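Local coordinates for protein prephenate dehydratase:Amino acid-binding ACT (Brucella abortus, PDB 6VH5) that probably catalyses the conversion of prephenate to phenylpyruvate in phenylalanine biosynthesis and carries an ACT domain that binds phenylalanine, at residues V223-A228 and S249-G254. Residues are numbered along the deposited sequence; the frame is centred on the assembly and turned at random.
Sequences VRNVPA and SYQLGG. With PHE (phenylalanine), chain J; EDO (1,2-ethanediol), chain F.
A single side-chain hydrogen bond, between N225 and Q251, carries this whole contact, and its acceptor also holds the bound phenylalanine. Q251 NE2 donates to N225 OD1 over 3.1 Å, almost straight at 176°. The donor keeps the acceptor in its own amide plane but reaches OD1 from above the asparagine's carbonyl plane, the two amides standing 86° apart. N225 OD1 also accepts from N of the phenylalanine, at 2.8 Å, so two N-H groups grip OD1. Q251 turns its amide toward N225 with a bend at its second torsion, while N225 extends with CG anti to its backbone N (chi1 -171°), at the centre of an inverse gamma turn. Further hydrogen bonds orient both amides: N225 ND2 donates to F256 O, and Q251 OE1 is hydrogen-bonded to T259 OG1 on strand 258-266, which separates the two strands in the sheet. Q251 NE2 also bonds T245 O of the second subunit. Around the rest of the ligand, S249 CB lies 3.7 Å from CE1 of the phenylalanine. The example illustrates amino acid recognition by an ACT domain: the loop after strand 215-224 shares the ligand with the second subunit, whose M244 O and N243 OD1 also bond to it, at an interface regulatory site.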
ATOM      1  N   VAL A 223      14.049  11.829 -12.177  1.00 49.35           N
ATOM      2  CA  VAL A 223      15.470  11.814 -12.496  1.00 52.61           C
ATOM      3  C   VAL A 223      15.785  10.569 -13.314  1.00 50.56           C
ATOM      4  O   VAL A 223      14.999   9.624 -13.396  1.00 59.22           O
ATOM      5  CB  VAL A 223      16.383  11.852 -11.246  1.00 58.81           C
ATOM      6  CG1 VAL A 223      16.217  13.158 -10.500  1.00 68.35           C
ATOM      7  CG2 VAL A 223      16.122  10.650 -10.334  1.00 54.64           C
ATOM      8  N   ARG A 224      16.951  10.603 -13.947  1.00 46.19           N
ATOM      9  CA  ARG A 224      17.520   9.425 -14.577  1.00 53.43           C
ATOM     10  C   ARG A 224      17.945   8.418 -13.507  1.00 64.84           C
ATOM     11  O   ARG A 224      18.273   8.778 -12.371  1.00 64.65           O
ATOM     12  CB  ARG A 224      18.711   9.842 -15.435  1.00 56.75           C
ATOM     13  CG  ARG A 224      18.311  10.557 -16.725  1.00 63.86           C
ATOM     14  CD  ARG A 224      19.509  11.036 -17.546  1.00 71.36           C
ATOM     15  NE  ARG A 224      20.384   9.993 -18.080  1.00 84.85           N
ATOM     16  CZ  ARG A 224      21.664   9.852 -17.736  1.00 87.64           C
ATOM     17  NH1 ARG A 224      22.210  10.679 -16.848  1.00 80.85           N
ATOM     18  NH2 ARG A 224      22.400   8.889 -18.277  1.00 92.70           N
ATOM     19  N   ASN A 225      17.889   7.139 -13.867  1.00 64.93           N
ATOM     20  CA  ASN A 225      18.226   6.050 -12.952  1.00 56.70           C
ATOM     21  C   ASN A 225      19.729   5.747 -13.001  1.00 60.88           C
ATOM     22  O   ASN A 225      20.155   4.663 -13.399  1.00 65.75           O
ATOM     23  CB  ASN A 225      17.391   4.815 -13.283  1.00 55.26           C
ATOM     24  CG  ASN A 225      17.528   3.712 -12.242  1.00 63.90           C
ATOM     25  OD1 ASN A 225      17.486   3.965 -11.035  1.00 62.36           O
ATOM     26  ND2 ASN A 225      17.742   2.486 -12.707  1.00 68.28           N
ATOM     27  N   VAL A 226      20.540   6.735 -12.625  1.00 57.67           N
ATOM     28  CA  VAL A 226      21.996   6.577 -12.656  1.00 55.07           C
ATOM     29  C   VAL A 226      22.560   7.035 -11.317  1.00 48.67           C
ATOM     30  O   VAL A 226      21.909   7.796 -10.582  1.00 50.62           O
ATOM     31  CB  VAL A 226      22.637   7.357 -13.834  1.00 55.33           C
ATOM     32  CG1 VAL A 226      22.028   6.920 -15.171  1.00 53.79           C
ATOM     33  CG2 VAL A 226      22.595   8.868 -13.611  1.00 46.61           C
ATOM     34  N   PRO A 227      23.761   6.576 -10.956  1.00 48.56           N
ATOM     35  CA  PRO A 227      24.314   6.926  -9.637  1.00 49.91           C
ATOM     36  C   PRO A 227      24.348   8.433  -9.415  1.00 49.88           C
ATOM     37  O   PRO A 227      24.588   9.212 -10.345  1.00 51.43           O
ATOM     38  CB  PRO A 227      25.725   6.331  -9.678  1.00 49.19           C
ATOM     39  CG  PRO A 227      25.610   5.191 -10.623  1.00 54.90           C
ATOM     40  CD  PRO A 227      24.648   5.653 -11.690  1.00 49.92           C
ATOM     41  N   ALA A 228      24.055   8.838  -8.173  1.00 41.93           N
ATOM     42  CA  ALA A 228      24.075  10.215  -7.674  1.00 45.59           C
ATOM     43  C   ALA A 228      22.928  11.081  -8.208  1.00 54.92           C
ATOM     44  O   ALA A 228      22.909  12.290  -7.925  1.00 57.77           O
ATOM     45  CB  ALA A 228      25.416  10.923  -7.953  1.00 42.11           C
ATOM     46  N   SER A 249      10.298   6.283  -3.882  1.00 51.07           N
ATOM     47  CA  SER A 249      10.753   6.041  -5.239  1.00 40.56           C
ATOM     48  C   SER A 249       9.745   5.198  -6.005  1.00 46.35           C
ATOM     49  O   SER A 249       9.007   4.381  -5.440  1.00 53.59           O
ATOM     50  CB  SER A 249      12.122   5.363  -5.230  1.00 47.12           C
ATOM     51  OG  SER A 249      12.026   3.958  -5.147  1.00 55.13           O
ATOM     52  N   TYR A 250       9.697   5.435  -7.309  1.00 47.00           N
ATOM     53  CA  TYR A 250       8.784   4.725  -8.198  1.00 51.30           C
ATOM     54  C   TYR A 250       9.489   4.644  -9.543  1.00 54.90           C
ATOM     55  O   TYR A 250       9.669   5.675 -10.197  1.00 60.75           O
ATOM     56  CB  TYR A 250       7.465   5.498  -8.262  1.00 58.06           C
ATOM     57  CG  TYR A 250       6.320   4.928  -9.054  1.00 71.11           C
ATOM     58  CD1 TYR A 250       5.268   4.280  -8.412  1.00 84.15           C
ATOM     59  CD2 TYR A 250       6.251   5.095 -10.437  1.00 77.27           C
ATOM     60  CE1 TYR A 250       4.185   3.779  -9.128  1.00 89.02           C
ATOM     61  CE2 TYR A 250       5.183   4.605 -11.163  1.00 83.00           C
ATOM     62  CZ  TYR A 250       4.150   3.942 -10.501  1.00 87.66           C
ATOM     63  OH  TYR A 250       3.088   3.443 -11.207  1.00 85.84           O
ATOM     64  N   GLN A 251       9.904   3.443  -9.949  1.00 56.42           N
ATOM     65  CA  GLN A 251      10.556   3.285 -11.246  1.00 62.83           C
ATOM     66  C   GLN A 251       9.507   3.341 -12.357  1.00 68.95           C
ATOM     67  O   GLN A 251       8.475   2.668 -12.279  1.00 67.53           O
ATOM     68  CB  GLN A 251      11.352   1.977 -11.307  1.00 58.78           C
ATOM     69  CG  GLN A 251      12.516   1.886 -10.328  1.00 60.15           C
ATOM     70  CD  GLN A 251      13.745   2.696 -10.763  1.00 70.08           C
ATOM     71  OE1 GLN A 251      13.651   3.589 -11.608  1.00 73.14           O
ATOM     72  NE2 GLN A 251      14.897   2.399 -10.165  1.00 65.27           N
ATOM     73  N   LEU A 252       9.775   4.151 -13.382  1.00 71.86           N
ATOM     74  CA  LEU A 252       8.789   4.463 -14.415  1.00 79.65           C
ATOM     75  C   LEU A 252       8.649   3.339 -15.434  1.00 84.11           C
ATOM     76  O   LEU A 252       9.625   2.677 -15.792  1.00 84.37           O
ATOM     77  CB  LEU A 252       9.184   5.758 -15.125  1.00 83.65           C
ATOM     78  CG  LEU A 252       8.958   7.034 -14.315  1.00 84.71           C
ATOM     79  CD1 LEU A 252       9.385   8.264 -15.087  1.00 83.71           C
ATOM     80  CD2 LEU A 252       7.483   7.137 -13.962  1.00 87.41           C
ATOM     81  N   GLY A 253       7.418   3.114 -15.889  1.00 99.89           N
ATOM     82  CA  GLY A 253       7.146   2.090 -16.884  1.00110.77           C
ATOM     83  C   GLY A 253       7.644   0.718 -16.455  1.00123.84           C
ATOM     84  O   GLY A 253       7.874   0.439 -15.277  1.00127.86           O
ATOM     85  N   GLY A 254       7.822  -0.152 -17.451  1.00130.36           N
ATOM     86  CA  GLY A 254       8.452  -1.432 -17.186  1.00134.09           C
ATOM     87  C   GLY A 254       9.965  -1.367 -17.118  1.00134.47           C
ATOM     88  O   GLY A 254      10.590  -2.198 -16.452  1.00139.91           O
TER
HETATM   89  N   PHE J 301      19.051   5.495  -9.300  1.00 49.67           N
HETATM   90  CA  PHE J 301      19.215   6.917  -9.024  1.00 52.96           C
HETATM   91  C   PHE J 301      20.330   7.194  -8.015  1.00 59.08           C
HETATM   92  O   PHE J 301      20.476   8.334  -7.562  1.00 60.31           O
HETATM   93  CB  PHE J 301      17.908   7.524  -8.519  1.00 47.09           C
HETATM   94  CG  PHE J 301      17.205   6.687  -7.472  1.00 52.32           C
HETATM   95  CD1 PHE J 301      16.121   5.893  -7.817  1.00 51.05           C
HETATM   96  CD2 PHE J 301      17.608   6.716  -6.151  1.00 42.92           C
HETATM   97  CE1 PHE J 301      15.466   5.120  -6.859  1.00 51.72           C
HETATM   98  CE2 PHE J 301      16.963   5.953  -5.192  1.00 53.38           C
HETATM   99  CZ  PHE J 301      15.884   5.153  -5.548  1.00 52.69           C
HETATM  100  OXT PHE J 301      21.094   6.300  -7.636  1.00 53.63           O
HETATM  101  C1  EDO F 302      21.981   8.633  -4.210  1.00 75.69           C
HETATM  102  O1  EDO F 302      21.818   9.318  -5.463  1.00 71.26           O
HETATM  103  C2  EDO F 302      22.902   7.413  -4.318  1.00 72.91           C
HETATM  104  O2  EDO F 302      23.494   7.269  -5.619  1.00 72.93           O